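Local atomic coordinates of SYE1 (Shewanella oneidensis, PDB entry 4AWT), a protein that binds FMN and probably acts as an NAD(P)H-dependent oxidoreductase of the Old Yellow Enzyme family, like relatives that reduce activated C=C bonds. Residues P23-S31 against T348-L357. The protein carries 1 engineered substitution. Numbering follows the deposited sequence.
Sequences PPLTRSRAS and TLFGGGEKGL. Engineered in segment 23-31: Leu25 (natural residue Met). With FMN (flavin mononucleotide), chain B; BOG (octyl beta-D-glucopyranoside), chain D.
Arg29 pushes its guanidinium into the curl of 348-357 and spends its N-H groups on backbone carbonyls. NE and NH2 take Gly353 O side-on, NE at 2.8 Å and nearly straight (165°), while NH1 and NH2 close end-on upon Thr348 O, 2.9 Å from NH2. A bend at chi2 (-58°) and a chi3 skewed from anti (-149°) turn the group into this ring of oxygens, all near its plane. Leu357 CD1 sits over the centre of one face, the backbone of Gly351 off toward the rim of the other. Arg27 works alongside: its NE reaches Leu349 O (2.9 Å) on a lone pair, and NH2 bridges Gly356 O (2.8 Å) and Thr348 O, which therefore accepts from both arginines. Gly351 N completes the tight part by donating to Arg27 O (3.0 Å), which Arg29 NH1 also grips. A leucine in place of Arg29 would probably leave Gly353 O without its two donors and let the glycine-rich turn drift.

The outer side is looser: Gly352 is exposed, and a water donates to both Ser28 O and Gly352 O. Toward the flavin, Thr26 OG1 donates to FMN O4 (2.7 Å), and Phe350 CE1 packs on methyl C7M (3.8 Å). In this TIM barrel the contact ties the loop after strand 20-22 to the C-terminal loop beyond helix 331-337, with helix 39-46 against Leu357 and helix 323-327 against Arg27 and Leu349.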
loop_
_atom_site.group_PDB
_atom_site.type_symbol
_atom_site.label_atom_id
_atom_site.label_comp_id
_atom_site.label_asym_id
_atom_site.label_seq_id
_atom_site.Cartn_x
_atom_site.Cartn_y
_atom_site.Cartn_z
ATOM N N PRO A 23 7.711 -1.377 -3.039
ATOM C CA PRO A 23 6.372 -1.370 -2.436
ATOM C C PRO A 23 6.084 0.039 -1.937
ATOM O O PRO A 23 6.957 0.898 -1.899
ATOM C CB PRO A 23 6.541 -2.368 -1.287
ATOM C CG PRO A 23 7.950 -2.107 -0.800
ATOM C CD PRO A 23 8.753 -1.821 -2.077
ATOM N N PRO A 24 4.828 0.254 -1.508
ATOM C CA PRO A 24 4.431 1.569 -1.000
ATOM C C PRO A 24 5.256 1.968 0.203
ATOM O O PRO A 24 5.381 1.221 1.168
ATOM C CB PRO A 24 2.972 1.361 -0.598
ATOM C CG PRO A 24 2.504 0.341 -1.549
ATOM C CD PRO A 24 3.677 -0.643 -1.571
ATOM N N LEU A 25 5.776 3.218 0.184
ATOM C CA LEU A 25 6.585 3.736 1.276
ATOM C C LEU A 25 6.214 5.189 1.514
ATOM O O LEU A 25 6.722 6.100 0.842
ATOM C CB LEU A 25 8.090 3.612 0.977
ATOM C CG LEU A 25 8.586 2.186 0.749
ATOM C CD1 LEU A 25 9.864 2.214 -0.083
ATOM C CD2 LEU A 25 8.796 1.459 2.085
ATOM N N THR A 26 5.358 5.441 2.474
ATOM C CA THR A 26 5.020 6.803 2.917
ATOM C C THR A 26 6.279 7.542 3.295
ATOM O O THR A 26 7.030 7.099 4.166
ATOM C CB THR A 26 4.090 6.712 4.139
ATOM O OG1 THR A 26 2.793 6.243 3.749
ATOM C CG2 THR A 26 3.890 8.029 4.843
ATOM N N ARG A 27 6.465 8.708 2.678
ATOM C CA ARG A 27 7.604 9.580 2.968
ATOM C C ARG A 27 7.165 10.935 3.519
ATOM O O ARG A 27 8.026 11.721 3.972
ATOM C CB ARG A 27 8.535 9.752 1.780
ATOM C CG ARG A 27 8.976 8.448 1.137
ATOM C CD ARG A 27 9.602 7.438 2.120
ATOM N NE ARG A 27 10.762 8.029 2.808
ATOM C CZ ARG A 27 11.965 8.162 2.271
ATOM N NH1 ARG A 27 12.256 7.622 1.115
ATOM N NH2 ARG A 27 12.911 8.817 2.957
ATOM N N SER A 28 5.888 11.256 3.458
ATOM C CA SER A 28 5.374 12.488 4.035
ATOM C C SER A 28 6.156 13.718 3.542
ATOM O O SER A 28 6.557 14.566 4.341
ATOM C CB SER A 28 5.272 12.397 5.541
ATOM O OG SER A 28 4.279 11.460 5.892
ATOM N N ARG A 29 6.313 13.803 2.230
ATOM C CA ARG A 29 7.028 14.878 1.554
ATOM C C ARG A 29 6.095 15.765 0.759
ATOM O O ARG A 29 6.576 16.641 0.023
ATOM C CB ARG A 29 8.142 14.331 0.638
ATOM C CG ARG A 29 9.225 13.473 1.289
ATOM C CD ARG A 29 9.911 14.241 2.366
ATOM N NE ARG A 29 11.362 13.892 2.599
ATOM C CZ ARG A 29 11.809 12.907 3.357
ATOM N NH1 ARG A 29 11.002 11.981 3.830
ATOM N NH2 ARG A 29 13.107 12.834 3.602
ATOM N N ALA A 30 4.774 15.572 0.791
ATOM C CA ALA A 30 3.901 16.300 -0.103
ATOM C C ALA A 30 3.906 17.794 0.241
ATOM O O ALA A 30 3.995 18.212 1.373
ATOM C CB ALA A 30 2.483 15.755 -0.005
ATOM N N SER A 31 3.790 18.589 -0.834
ATOM C CA SER A 31 3.806 20.033 -0.687
ATOM C C SER A 31 2.581 20.543 0.040
ATOM O O SER A 31 1.478 20.034 -0.119
ATOM C CB SER A 31 3.892 20.693 -2.065
ATOM O OG SER A 31 5.143 20.388 -2.644
ATOM N N THR A 348 14.933 10.468 8.796
ATOM C CA THR A 348 14.537 11.171 7.584
ATOM C C THR A 348 13.554 10.371 6.766
ATOM O O THR A 348 13.280 10.674 5.582
ATOM C CB THR A 348 15.756 11.606 6.766
ATOM O OG1 THR A 348 16.521 10.438 6.498
ATOM C CG2 THR A 348 16.594 12.619 7.524
ATOM N N LEU A 349 12.917 9.362 7.358
ATOM C CA LEU A 349 11.857 8.626 6.668
ATOM C C LEU A 349 10.683 9.544 6.318
ATOM O O LEU A 349 10.128 9.419 5.235
ATOM C CB LEU A 349 11.394 7.440 7.458
ATOM C CG LEU A 349 12.402 6.287 7.493
ATOM C CD1 LEU A 349 11.927 5.215 8.418
ATOM C CD2 LEU A 349 12.627 5.698 6.116
ATOM N N PHE A 350 10.268 10.389 7.262
ATOM C CA PHE A 350 9.031 11.114 7.189
ATOM C C PHE A 350 9.266 12.607 7.323
ATOM O O PHE A 350 9.895 13.053 8.293
ATOM C CB PHE A 350 8.052 10.687 8.308
ATOM C CG PHE A 350 7.831 9.213 8.357
ATOM C CD1 PHE A 350 7.244 8.538 7.307
ATOM C CD2 PHE A 350 8.226 8.500 9.449
ATOM C CE1 PHE A 350 7.026 7.191 7.359
ATOM C CE2 PHE A 350 8.032 7.153 9.512
ATOM C CZ PHE A 350 7.435 6.507 8.472
ATOM N N GLY A 351 8.686 13.387 6.429
ATOM C CA GLY A 351 8.795 14.847 6.527
ATOM C C GLY A 351 10.138 15.337 6.006
ATOM O O GLY A 351 10.987 14.594 5.560
ATOM N N GLY A 352 10.315 16.629 6.091
ATOM C CA GLY A 352 11.534 17.233 5.565
ATOM C C GLY A 352 11.522 17.361 4.072
ATOM O O GLY A 352 10.471 17.478 3.387
ATOM N N GLY A 353 12.678 17.338 3.489
ATOM C CA GLY A 353 12.897 17.618 2.084
ATOM C C GLY A 353 13.732 16.546 1.427
ATOM O O GLY A 353 13.570 15.351 1.656
ATOM N N GLU A 354 14.643 17.007 0.541
ATOM C CA GLU A 354 15.414 16.090 -0.228
ATOM C C GLU A 354 16.379 15.241 0.568
ATOM O O GLU A 354 16.736 14.138 0.147
ATOM C CB GLU A 354 16.189 16.824 -1.329
ATOM C CG GLU A 354 15.296 17.196 -2.472
ATOM C CD GLU A 354 15.812 17.228 -3.869
ATOM O OE1 GLU A 354 15.978 16.259 -4.699
ATOM O OE2 GLU A 354 16.016 18.475 -4.047
ATOM N N LYS A 355 16.844 15.750 1.708
ATOM C CA LYS A 355 17.811 14.995 2.503
ATOM C C LYS A 355 17.139 13.740 3.038
ATOM O O LYS A 355 16.070 13.773 3.663
ATOM C CB LYS A 355 18.358 15.886 3.621
ATOM C CG LYS A 355 19.238 16.970 3.126
ATOM C CD LYS A 355 19.758 17.847 4.278
ATOM C CE LYS A 355 20.785 18.842 3.788
ATOM N NZ LYS A 355 21.728 19.171 4.898
ATOM N N GLY A 356 17.794 12.614 2.787
ATOM C CA GLY A 356 17.231 11.343 3.156
ATOM C C GLY A 356 16.124 10.880 2.238
ATOM O O GLY A 356 15.436 9.912 2.568
ATOM N N LEU A 357 15.983 11.513 1.097
ATOM C CA LEU A 357 14.995 11.158 0.080
ATOM C C LEU A 357 15.686 10.882 -1.233
ATOM O O LEU A 357 15.677 9.749 -1.743
ATOM C CB LEU A 357 13.908 12.226 -0.065
ATOM C CG LEU A 357 12.782 11.850 -1.015
ATOM C CD1 LEU A 357 11.816 10.863 -0.369
ATOM C CD2 LEU A 357 12.059 13.097 -1.500
HETATM N N1 FMN B . 2.945 0.021 3.295
HETATM C C2 FMN B . 1.876 0.401 2.605
HETATM O O2 FMN B . 1.051 -0.431 2.142
HETATM N N3 FMN B . 1.641 1.748 2.370
HETATM C C4 FMN B . 2.480 2.751 2.827
HETATM O O4 FMN B . 2.248 3.938 2.479
HETATM C C4A FMN B . 3.533 2.341 3.643
HETATM N N5 FMN B . 4.377 3.284 4.228
HETATM C C5A FMN B . 5.649 2.831 4.673
HETATM C C6 FMN B . 6.618 3.743 5.010
HETATM C C7 FMN B . 7.908 3.339 5.431
HETATM C C7M FMN B . 8.956 4.401 5.663
HETATM C C8 FMN B . 8.159 2.006 5.548
HETATM C C8M FMN B . 9.521 1.485 5.960
HETATM C C9 FMN B . 7.166 1.060 5.219
HETATM C C9A FMN B . 5.907 1.459 4.768
HETATM N N10 FMN B . 4.932 0.517 4.378
HETATM C C10 FMN B . 3.778 0.959 3.759
HETATM C "C1'" FMN B . 5.252 -0.913 4.430
HETATM C "C2'" FMN B . 6.177 -1.375 3.290
HETATM O "O2'" FMN B . 5.497 -1.344 2.047
HETATM C "C3'" FMN B . 6.663 -2.800 3.476
HETATM O "O3'" FMN B . 5.603 -3.740 3.381
HETATM C "C4'" FMN B . 7.440 -3.056 4.780
HETATM O "O4'" FMN B . 8.383 -2.028 5.042
HETATM C "C5'" FMN B . 8.069 -4.435 4.820
HETATM O "O5'" FMN B . 9.045 -4.597 3.777
HETATM P P FMN B . 10.614 -4.418 4.119
HETATM O O1P FMN B . 10.816 -2.960 4.449
HETATM O O2P FMN B . 10.926 -5.316 5.295
HETATM O O3P FMN B . 11.289 -4.833 2.836
HETATM C C1 BOG D . 3.947 4.178 9.624
HETATM O O1 BOG D . 5.122 4.445 10.340
HETATM C C2 BOG D . 3.939 4.831 8.278
HETATM O O2 BOG D . 3.930 6.238 8.380
HETATM C C3 BOG D . 2.704 4.449 7.446
HETATM O O3 BOG D . 2.849 4.888 6.124
HETATM C C4 BOG D . 2.635 2.916 7.390
HETATM O O4 BOG D . 1.481 2.550 6.711
HETATM C C5 BOG D . 2.689 2.286 8.777
HETATM O O5 BOG D . 3.891 2.734 9.371
HETATM C C6 BOG D . 2.666 0.780 8.717
HETATM O O6 BOG D . 2.628 0.344 10.065
HETATM C "C1'" BOG D . 4.991 4.372 11.739
HETATM C "C2'" BOG D . 6.213 4.834 12.529
HETATM C "C3'" BOG D . 7.511 4.275 12.034
HETATM C "C4'" BOG D . 8.764 4.311 12.902
HETATM C "C5'" BOG D . 9.829 5.113 12.146
HETATM C "C6'" BOG D . 10.096 6.446 12.847
HETATM C "C7'" BOG D . 11.145 7.253 12.061
HETATM C "C8'" BOG D . 11.755 8.230 13.058
HETATM O O HOH W 1 14.863 7.674 0.015
HETATM O O HOH W 2 7.485 17.210 4.319
#